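PDB 4AK1: BT_4661 from Bacteroides thetaiotaomicron, which binds heparin and heparan sulphate at the cell surface, probably as a SusE-like glycan-binding lipoprotein that captures the polysaccharide for uptake and breakdown. Local coordinates for residues T21-S26 and I104-P109; L82-V87 and Y98-E103; Y42-T47 and F61-E66. All coordinates share one frame; numbering follows the deposited sequence.

Contact 1 (T21-S26 and I104-P109); sequences TDIGPS and INMMKP
A parallel strand pair within the mixed sheet of the N-terminal beta domain joins residues 21-26 to 104-109, with Asp22 beside Asn105 and Ile23 beside Met106. Three backbone bonds hold the pair. Asn105 N donates to Thr21 O, Ile23 N donates to Asn105 O at 3.0 Å, and Met107 N donates to Ile23 O at 2.9 Å.

On one face the side chains of Asp22 and Asn105 lie alongside each other and point the same way. Asn105 ND2 gives a nearly straight bond of 2.7 Å to Asp22 OD1. It reaches the anti side of the carboxylate from 32° out of its plane, while OD1 stays close to the amide plane. The other oxygen, Asp22 OD2, forms a salt bridge with Lys200, so both carboxylate oxygens are engaged. The methyl end of Met107 also lies here, with CE 3.4 Å from Asp22 CB.

The opposite face is apolar. With CG1 between the backbone N and the carbonyl carbon (chi1 68°), Ile23 lays CD1 against both Ile104 CG2 and Met106 CE. Phe61 lies next to this group. Met106 is bent at chi2 and chi3, which brings SD to 3.5 Å from Gly24 C. Beyond the strands the two prolines meet through their rings, Pro25 CG lying 3.6 Å from Pro109 CG.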
loop_
_atom_site.group_PDB
_atom_site.type_symbol
_atom_site.label_atom_id
_atom_site.label_comp_id
_atom_site.label_asym_id
_atom_site.label_seq_id
_atom_site.Cartn_x
_atom_site.Cartn_y
_atom_site.Cartn_z
ATOM N N THR A 21 -29.181 29.943 -15.225
ATOM C CA THR A 21 -29.323 28.506 -15.485
ATOM C C THR A 21 -29.922 28.220 -16.863
ATOM O O THR A 21 -29.341 27.487 -17.658
ATOM C CB THR A 21 -30.151 27.796 -14.401
ATOM O OG1 THR A 21 -29.573 28.064 -13.123
ATOM C CG2 THR A 21 -30.161 26.279 -14.639
ATOM N N ASP A 22 -31.085 28.799 -17.135
ATOM C CA ASP A 22 -31.792 28.541 -18.374
ATOM C C ASP A 22 -31.453 29.566 -19.431
ATOM O O ASP A 22 -31.597 30.761 -19.207
ATOM C CB ASP A 22 -33.302 28.531 -18.129
ATOM C CG ASP A 22 -33.717 27.473 -17.132
ATOM O OD1 ASP A 22 -33.245 26.320 -17.248
ATOM O OD2 ASP A 22 -34.517 27.791 -16.230
ATOM N N ILE A 23 -30.991 29.089 -20.585
ATOM C CA ILE A 23 -30.772 29.955 -21.744
ATOM C C ILE A 23 -31.390 29.364 -23.012
ATOM O O ILE A 23 -31.854 28.220 -23.010
ATOM C CB ILE A 23 -29.268 30.257 -21.982
ATOM C CG1 ILE A 23 -28.497 28.993 -22.420
ATOM C CG2 ILE A 23 -28.647 30.919 -20.758
ATOM C CD1 ILE A 23 -27.126 29.273 -23.022
ATOM N N GLY A 24 -31.400 30.168 -24.075
ATOM C CA GLY A 24 -31.720 29.710 -25.429
ATOM C C GLY A 24 -30.568 29.975 -26.393
ATOM O O GLY A 24 -29.524 30.520 -25.993
ATOM N N PRO A 25 -30.733 29.577 -27.668
ATOM C CA PRO A 25 -29.660 29.705 -28.659
ATOM C C PRO A 25 -29.302 31.148 -29.037
ATOM O O PRO A 25 -28.267 31.367 -29.654
ATOM C CB PRO A 25 -30.216 28.943 -29.881
ATOM C CG PRO A 25 -31.693 28.966 -29.701
ATOM C CD PRO A 25 -31.895 28.853 -28.213
ATOM N N SER A 26 -30.140 32.118 -28.668
ATOM C CA SER A 26 -29.888 33.530 -29.001
ATOM C C SER A 26 -29.137 34.306 -27.915
ATOM O O SER A 26 -28.959 35.518 -28.031
ATOM C CB SER A 26 -31.194 34.255 -29.328
ATOM O OG SER A 26 -31.740 33.791 -30.544
ATOM N N ILE A 104 -25.478 24.495 -17.399
ATOM C CA ILE A 104 -26.261 25.345 -18.299
ATOM C C ILE A 104 -27.357 24.534 -18.971
ATOM O O ILE A 104 -27.091 23.543 -19.652
ATOM C CB ILE A 104 -25.392 26.035 -19.369
ATOM C CG1 ILE A 104 -24.295 26.869 -18.693
ATOM C CG2 ILE A 104 -26.251 26.918 -20.278
ATOM C CD1 ILE A 104 -23.143 27.221 -19.617
ATOM N N ASN A 105 -28.594 24.953 -18.741
ATOM C CA ASN A 105 -29.746 24.302 -19.349
ATOM C C ASN A 105 -30.113 25.011 -20.657
ATOM O O ASN A 105 -30.655 26.117 -20.638
ATOM C CB ASN A 105 -30.917 24.277 -18.349
ATOM C CG ASN A 105 -32.108 23.499 -18.860
ATOM O OD1 ASN A 105 -31.960 22.479 -19.539
ATOM N ND2 ASN A 105 -33.302 23.975 -18.536
ATOM N N MET A 106 -29.794 24.377 -21.794
ATOM C CA MET A 106 -30.174 24.923 -23.097
ATOM C C MET A 106 -31.592 24.485 -23.462
ATOM O O MET A 106 -31.858 23.291 -23.634
ATOM C CB MET A 106 -29.187 24.476 -24.181
ATOM C CG MET A 106 -29.577 24.865 -25.598
ATOM S SD MET A 106 -29.452 26.644 -25.929
ATOM C CE MET A 106 -27.685 26.913 -25.840
ATOM N N MET A 107 -32.488 25.457 -23.609
ATOM C CA MET A 107 -33.885 25.185 -23.934
ATOM C C MET A 107 -34.179 25.336 -25.425
ATOM O O MET A 107 -33.377 25.905 -26.175
ATOM C CB MET A 107 -34.799 26.101 -23.118
ATOM C CG MET A 107 -34.687 25.880 -21.619
ATOM S SD MET A 107 -35.836 26.900 -20.673
ATOM C CE MET A 107 -35.199 28.537 -20.969
ATOM N N LYS A 108 -35.326 24.795 -25.842
ATOM C CA LYS A 108 -35.832 24.953 -27.196
ATOM C C LYS A 108 -36.523 26.309 -27.285
ATOM O O LYS A 108 -37.277 26.667 -26.380
ATOM C CB LYS A 108 -36.844 23.836 -27.537
ATOM C CG LYS A 108 -37.308 23.844 -28.988
ATOM C CD LYS A 108 -38.497 22.926 -29.265
ATOM C CE LYS A 108 -38.087 21.466 -29.329
ATOM N NZ LYS A 108 -39.125 20.655 -30.026
ATOM N N PRO A 109 -36.286 27.064 -28.376
ATOM C CA PRO A 109 -37.067 28.288 -28.553
ATOM C C PRO A 109 -38.537 27.939 -28.667
ATOM O O PRO A 109 -38.875 26.841 -29.126
ATOM C CB PRO A 109 -36.574 28.838 -29.898
ATOM C CG PRO A 109 -35.204 28.275 -30.052
ATOM C CD PRO A 109 -35.257 26.909 -29.423
#

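Contact 2 (L82-V87 and Y98-E103)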
loop_
_atom_site.group_PDB
_atom_site.type_symbol
_atom_site.label_atom_id
_atom_site.label_comp_id
_atom_site.label_asym_id
_atom_site.label_seq_id
_atom_site.Cartn_x
_atom_site.Cartn_y
_atom_site.Cartn_z
ATOM N N LEU A 82 -29.344 19.640 -20.557
ATOM C CA LEU A 82 -28.478 20.187 -19.510
ATOM C C LEU A 82 -26.992 19.941 -19.793
ATOM O O LEU A 82 -26.561 18.787 -19.901
ATOM C CB LEU A 82 -28.869 19.600 -18.154
ATOM C CG LEU A 82 -28.029 20.006 -16.935
ATOM C CD1 LEU A 82 -28.069 21.512 -16.697
ATOM C CD2 LEU A 82 -28.551 19.263 -15.714
ATOM N N TYR A 83 -26.234 21.030 -19.921
ATOM C CA TYR A 83 -24.790 20.990 -20.155
ATOM C C TYR A 83 -24.043 21.152 -18.837
ATOM O O TYR A 83 -24.461 21.942 -17.975
ATOM C CB TYR A 83 -24.351 22.109 -21.113
ATOM C CG TYR A 83 -24.821 21.937 -22.549
ATOM C CD1 TYR A 83 -26.099 22.341 -22.937
ATOM C CD2 TYR A 83 -23.979 21.387 -23.519
ATOM C CE1 TYR A 83 -26.540 22.190 -24.247
ATOM C CE2 TYR A 83 -24.412 21.214 -24.836
ATOM C CZ TYR A 83 -25.700 21.621 -25.195
ATOM O OH TYR A 83 -26.147 21.473 -26.498
ATOM N N LYS A 84 -22.966 20.385 -18.667
ATOM C CA LYS A 84 -22.090 20.542 -17.503
ATOM C C LYS A 84 -20.677 20.849 -17.968
ATOM O O LYS A 84 -20.137 20.162 -18.852
ATOM C CB LYS A 84 -22.117 19.308 -16.602
ATOM C CG LYS A 84 -23.505 19.002 -16.062
ATOM C CD LYS A 84 -23.506 17.803 -15.136
ATOM C CE LYS A 84 -24.920 17.520 -14.651
ATOM N NZ LYS A 84 -24.924 16.351 -13.734
ATOM N N LEU A 85 -20.110 21.909 -17.395
ATOM C CA LEU A 85 -18.819 22.435 -17.812
ATOM C C LEU A 85 -17.804 22.180 -16.712
ATOM O O LEU A 85 -18.059 22.472 -15.539
ATOM C CB LEU A 85 -18.889 23.946 -18.110
ATOM C CG LEU A 85 -19.569 24.373 -19.423
ATOM C CD1 LEU A 85 -21.020 23.910 -19.506
ATOM C CD2 LEU A 85 -19.499 25.892 -19.600
ATOM N N SER A 86 -16.661 21.625 -17.085
ATOM C CA SER A 86 -15.551 21.510 -16.139
ATOM C C SER A 86 -14.538 22.620 -16.438
ATOM O O SER A 86 -14.244 22.912 -17.602
ATOM C CB SER A 86 -14.910 20.130 -16.210
ATOM O OG SER A 86 -15.863 19.108 -15.967
ATOM N N VAL A 87 -14.026 23.247 -15.384
ATOM C CA VAL A 87 -13.188 24.436 -15.530
ATOM C C VAL A 87 -11.861 24.286 -14.794
ATOM O O VAL A 87 -11.817 23.813 -13.655
ATOM C CB VAL A 87 -13.914 25.710 -15.026
ATOM C CG1 VAL A 87 -12.981 26.925 -15.068
ATOM C CG2 VAL A 87 -15.158 25.974 -15.858
ATOM N N TYR A 98 -11.923 21.857 -11.635
ATOM C CA TYR A 98 -13.237 21.604 -11.024
ATOM C C TYR A 98 -14.191 20.917 -12.001
ATOM O O TYR A 98 -14.571 21.487 -13.020
ATOM C CB TYR A 98 -13.839 22.918 -10.509
ATOM C CG TYR A 98 -12.866 23.670 -9.631
ATOM C CD1 TYR A 98 -11.944 24.546 -10.186
ATOM C CD2 TYR A 98 -12.840 23.464 -8.244
ATOM C CE1 TYR A 98 -11.017 25.205 -9.393
ATOM C CE2 TYR A 98 -11.930 24.134 -7.440
ATOM C CZ TYR A 98 -11.018 25.002 -8.025
ATOM O OH TYR A 98 -10.109 25.679 -7.248
ATOM N N THR A 99 -14.565 19.686 -11.678
ATOM C CA THR A 99 -15.483 18.915 -12.508
ATOM C C THR A 99 -16.925 19.418 -12.376
ATOM O O THR A 99 -17.435 19.548 -11.266
ATOM C CB THR A 99 -15.434 17.422 -12.132
ATOM O OG1 THR A 99 -14.089 16.956 -12.260
ATOM C CG2 THR A 99 -16.355 16.609 -13.049
ATOM N N ASP A 100 -17.564 19.712 -13.506
ATOM C CA ASP A 100 -18.992 20.060 -13.527
ATOM C C ASP A 100 -19.320 21.196 -12.544
ATOM O O ASP A 100 -20.300 21.117 -11.796
ATOM C CB ASP A 100 -19.864 18.825 -13.200
ATOM C CG ASP A 100 -19.729 17.703 -14.228
ATOM O OD1 ASP A 100 -19.150 17.926 -15.311
ATOM O OD2 ASP A 100 -20.220 16.588 -13.951
ATOM N N ILE A 101 -18.480 22.225 -12.536
ATOM C CA ILE A 101 -18.663 23.399 -11.669
ATOM C C ILE A 101 -19.779 24.337 -12.196
ATOM O O ILE A 101 -20.422 25.062 -11.418
ATOM C CB ILE A 101 -17.319 24.140 -11.446
ATOM C CG1 ILE A 101 -17.461 25.219 -10.365
ATOM C CG2 ILE A 101 -16.765 24.687 -12.771
ATOM C CD1 ILE A 101 -16.157 25.756 -9.804
ATOM N N VAL A 102 -20.023 24.303 -13.504
ATOM C CA VAL A 102 -21.048 25.138 -14.115
ATOM C C VAL A 102 -22.039 24.261 -14.867
ATOM O O VAL A 102 -21.626 23.399 -15.665
ATOM C CB VAL A 102 -20.423 26.158 -15.097
ATOM C CG1 VAL A 102 -21.500 26.860 -15.923
ATOM C CG2 VAL A 102 -19.598 27.180 -14.335
ATOM N N GLU A 103 -23.332 24.487 -14.610
ATOM C CA GLU A 103 -24.436 23.810 -15.310
ATOM C C GLU A 103 -25.249 24.817 -16.127
ATOM O O GLU A 103 -25.639 25.867 -15.610
ATOM C CB GLU A 103 -25.383 23.112 -14.325
ATOM C CG GLU A 103 -24.709 22.066 -13.457
ATOM C CD GLU A 103 -25.695 21.202 -12.689
ATOM O OE1 GLU A 103 -26.923 21.334 -12.886
ATOM O OE2 GLU A 103 -25.227 20.386 -11.874
HETATM O O HOH W 1 -17.955 18.537 -17.733
#
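Lys84 lays its aliphatic chain across the carboxylate of Asp100 and alongside Glu103. Lys84 CB is 3.5 Å from Asp100 OD1, and Lys84 CD packs against Asp100 OD2. The lysine is extended beyond CG and runs the same way as Glu103. Its NZ stops 4.5 Å from Glu103 OE2, too far for a salt bridge. Asp100 OD1 has a stronger partner in Arg48, with which it forms a salt bridge.

The strands are the two arms of the antiparallel hairpin 81-91 and 94-106. Leu85 and Val102 form a hydrogen-bonded pair. Leu85 N donates to Val102 O at 2.7 Å, and the return bond from Val102 N to Leu85 O is weak. Val87 and Tyr98 form a second hydrogen-bonded pair, bonded in both directions. Between these pairs the register shifts by two. Ile101 and Val102 both face Leu85, which is a classic beta bulge.

Ser86 serves the corner at residues 99 and 100. Its OG sits beside the backbone N (chi1 -57°), where it accepts a 3.1 Å bond from Asp100 N. A water also lies 2.8 Å from Ser86 OG. The same water lies within hydrogen-bonding reach of Lys84 O and Asp100 OD1, so it can bridge the two segments.

On the other face, Val87 CG2 meets Ile101 CG2 at 3.7 Å, and Leu85 CB packs on Val102 CB. Val87 O lies at the edge of the Tyr98 ring, near its plane.

The contact is therefore divided. Apolar groups line the side toward Tyr17 of strand 14-23. On the other, the arginine and lysine would probably offset the two nearby acidic groups, while the serine hydroxyl and the water hold polar atoms at the corner beside the bulge.

Contact 3 (Y42-T47 and F61-E66); sequences YDFAIT and FAIDSE
Phe61 O opens the run 61-66 with a packing contact to Ile46, whose CD1 lies 3.6 Å away. The Phe61 ring packs instead against Ile23 and Tyr83. Ala62 follows with its CB turned away from strand 42-47. Ile63 then points toward the other strand and carries much of the apolar contact. Its CG1 lies anti to the backbone N (chi1 -171°), which sends CD1 to Phe44 while CG2 faces Ile46. Ile63 CD1 is 3.8 Å from Phe44 CB, and Ile63 CG2 is 3.7 Å from Ile46 CG1. The Phe44 and Ile63 side chains cross at about a right angle.

Asp64 makes an Asx turn, OD1 accepting from Glu66 N at 2.9 Å. This turn lies just beside Ser65, whose carbonyl oxygen takes the one hydrogen bond between the segments. Phe44 N donates to Ser65 O at 2.9 Å, in the carbonyl plane and on a lone pair. The same oxygen sits in the plane of the Phe44 ring at its edge, 3.4 Å from Phe44 CD2. Glu66 O lies along that edge as well. Replacing Phe44 with an alanine would probably open a gap where the ring packs beside Ile63 CD1 and Tyr17, and take the ring edge from Ser65 O and Glu66 O.

The two strands run nearly antiparallel but belong to different sheets. Strand 42-51 pairs with strand 81-91, and strand 61-63 pairs with strand 70-72. Phe44 and Ile63 both also touch Tyr17 of strand 14-23, so the contact packs the small two-strand sheet against the large one.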
loop_
_atom_site.group_PDB
_atom_site.type_symbol
_atom_site.label_atom_id
_atom_site.label_comp_id
_atom_site.label_asym_id
_atom_site.label_seq_id
_atom_site.Cartn_x
_atom_site.Cartn_y
_atom_site.Cartn_z
ATOM N N TYR A 42 -6.301 33.171 -13.023
ATOM C CA TYR A 42 -5.932 33.505 -14.394
ATOM C C TYR A 42 -5.755 32.204 -15.188
ATOM O O TYR A 42 -5.787 31.098 -14.605
ATOM C CB TYR A 42 -4.627 34.335 -14.441
ATOM C CG TYR A 42 -3.452 33.683 -13.749
ATOM C CD1 TYR A 42 -3.324 33.744 -12.363
ATOM C CD2 TYR A 42 -2.457 33.006 -14.479
ATOM C CE1 TYR A 42 -2.255 33.149 -11.709
ATOM C CE2 TYR A 42 -1.383 32.405 -13.834
ATOM C CZ TYR A 42 -1.294 32.475 -12.448
ATOM O OH TYR A 42 -0.243 31.900 -11.772
ATOM N N ASP A 43 -5.570 32.352 -16.502
ATOM C CA ASP A 43 -5.461 31.215 -17.435
ATOM C C ASP A 43 -6.619 30.215 -17.273
ATOM O O ASP A 43 -6.403 29.010 -17.125
ATOM C CB ASP A 43 -4.110 30.497 -17.297
ATOM C CG ASP A 43 -2.925 31.302 -17.866
ATOM O OD1 ASP A 43 -3.095 32.392 -18.453
ATOM O OD2 ASP A 43 -1.790 30.809 -17.733
ATOM N N PHE A 44 -7.846 30.725 -17.297
ATOM C CA PHE A 44 -9.043 29.881 -17.284
ATOM C C PHE A 44 -9.175 29.061 -18.574
ATOM O O PHE A 44 -8.825 29.539 -19.641
ATOM C CB PHE A 44 -10.285 30.752 -17.147
ATOM C CG PHE A 44 -10.531 31.256 -15.762
ATOM C CD1 PHE A 44 -11.296 30.516 -14.862
ATOM C CD2 PHE A 44 -10.037 32.503 -15.362
ATOM C CE1 PHE A 44 -11.542 31.004 -13.574
ATOM C CE2 PHE A 44 -10.270 32.982 -14.084
ATOM C CZ PHE A 44 -11.038 32.239 -13.192
ATOM N N ALA A 45 -9.681 27.835 -18.455
ATOM C CA ALA A 45 -9.956 26.952 -19.600
ATOM C C ALA A 45 -11.155 26.080 -19.264
ATOM O O ALA A 45 -11.371 25.746 -18.099
ATOM C CB ALA A 45 -8.747 26.080 -19.918
ATOM N N ILE A 46 -11.956 25.750 -20.275
ATOM C CA ILE A 46 -12.988 24.729 -20.123
ATOM C C ILE A 46 -12.323 23.421 -20.540
ATOM O O ILE A 46 -11.867 23.293 -21.671
ATOM C CB ILE A 46 -14.243 25.040 -20.985
ATOM C CG1 ILE A 46 -14.973 26.277 -20.442
ATOM C CG2 ILE A 46 -15.200 23.848 -21.024
ATOM C CD1 ILE A 46 -15.953 26.880 -21.443
ATOM N N THR A 47 -12.225 22.465 -19.620
ATOM C CA THR A 47 -11.517 21.214 -19.911
ATOM C C THR A 47 -12.466 20.120 -20.403
ATOM O O THR A 47 -12.035 19.165 -21.050
ATOM C CB THR A 47 -10.773 20.705 -18.668
ATOM O OG1 THR A 47 -11.728 20.517 -17.611
ATOM C CG2 THR A 47 -9.727 21.726 -18.237
ATOM N N PHE A 61 -19.569 26.483 -25.604
ATOM C CA PHE A 61 -19.349 27.579 -24.667
ATOM C C PHE A 61 -17.895 28.015 -24.666
ATOM O O PHE A 61 -17.000 27.193 -24.888
ATOM C CB PHE A 61 -19.801 27.187 -23.259
ATOM C CG PHE A 61 -21.274 26.867 -23.180
ATOM C CD1 PHE A 61 -22.221 27.864 -23.373
ATOM C CD2 PHE A 61 -21.706 25.566 -22.950
ATOM C CE1 PHE A 61 -23.574 27.580 -23.324
ATOM C CE2 PHE A 61 -23.069 25.271 -22.883
ATOM C CZ PHE A 61 -23.999 26.280 -23.079
ATOM N N ALA A 62 -17.673 29.308 -24.444
ATOM C CA ALA A 62 -16.326 29.860 -24.349
ATOM C C ALA A 62 -16.115 30.439 -22.950
ATOM O O ALA A 62 -17.082 30.760 -22.251
ATOM C CB ALA A 62 -16.100 30.931 -25.418
ATOM N N ILE A 63 -14.852 30.545 -22.542
ATOM C CA ILE A 63 -14.499 31.117 -21.252
ATOM C C ILE A 63 -13.390 32.138 -21.505
ATOM O O ILE A 63 -12.461 31.865 -22.270
ATOM C CB ILE A 63 -14.077 30.019 -20.227
ATOM C CG1 ILE A 63 -13.920 30.603 -18.820
ATOM C CG2 ILE A 63 -12.794 29.296 -20.657
ATOM C CD1 ILE A 63 -13.869 29.553 -17.723
ATOM N N ASP A 64 -13.523 33.321 -20.911
ATOM C CA ASP A 64 -12.502 34.349 -21.030
ATOM C C ASP A 64 -11.356 33.933 -20.116
ATOM O O ASP A 64 -11.549 33.697 -18.920
ATOM C CB ASP A 64 -13.052 35.727 -20.645
ATOM C CG ASP A 64 -12.033 36.849 -20.836
ATOM O OD1 ASP A 64 -11.067 36.932 -20.048
ATOM O OD2 ASP A 64 -12.199 37.649 -21.778
ATOM N N SER A 65 -10.174 33.810 -20.706
ATOM C CA SER A 65 -9.008 33.249 -20.032
ATOM C C SER A 65 -8.578 34.111 -18.835
ATOM O O SER A 65 -8.027 33.605 -17.861
ATOM C CB SER A 65 -7.863 33.098 -21.041
ATOM O OG SER A 65 -7.511 34.359 -21.567
ATOM N N GLU A 66 -8.861 35.407 -18.904
ATOM C CA GLU A 66 -8.512 36.320 -17.816
ATOM C C GLU A 66 -9.582 36.410 -16.721
ATOM O O GLU A 66 -9.245 36.404 -15.534
ATOM C CB GLU A 66 -8.131 37.707 -18.358
ATOM C CG GLU A 66 -7.012 37.659 -19.402
ATOM C CD GLU A 66 -6.402 39.022 -19.711
ATOM O OE1 GLU A 66 -7.153 39.968 -20.030
ATOM O OE2 GLU A 66 -5.162 39.142 -19.657
#

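Contacts 1 and 2 share strand 94-106, their centres about 15 Å apart. A probable hydrogen bond of 2.7 Å from Tyr83 N to Ile104 O joins them directly. Contact 3 is about 12 Å from contact 2, centre to centre, and strands 81-91 and 42-51 are neighbours there: Ser86 O lies 2.9 Å from Thr47 N, again a probable hydrogen bond. Phe61 links all three. Its CZ is 3.7 Å from Ile104 CG2 in contact 1, and its ring meets that of Tyr83 edge-to-face in contact 2. All three lie within one beta domain. A sodium ion bound by Ser473, Leu475 and Ser495 lies in a different part of the chain.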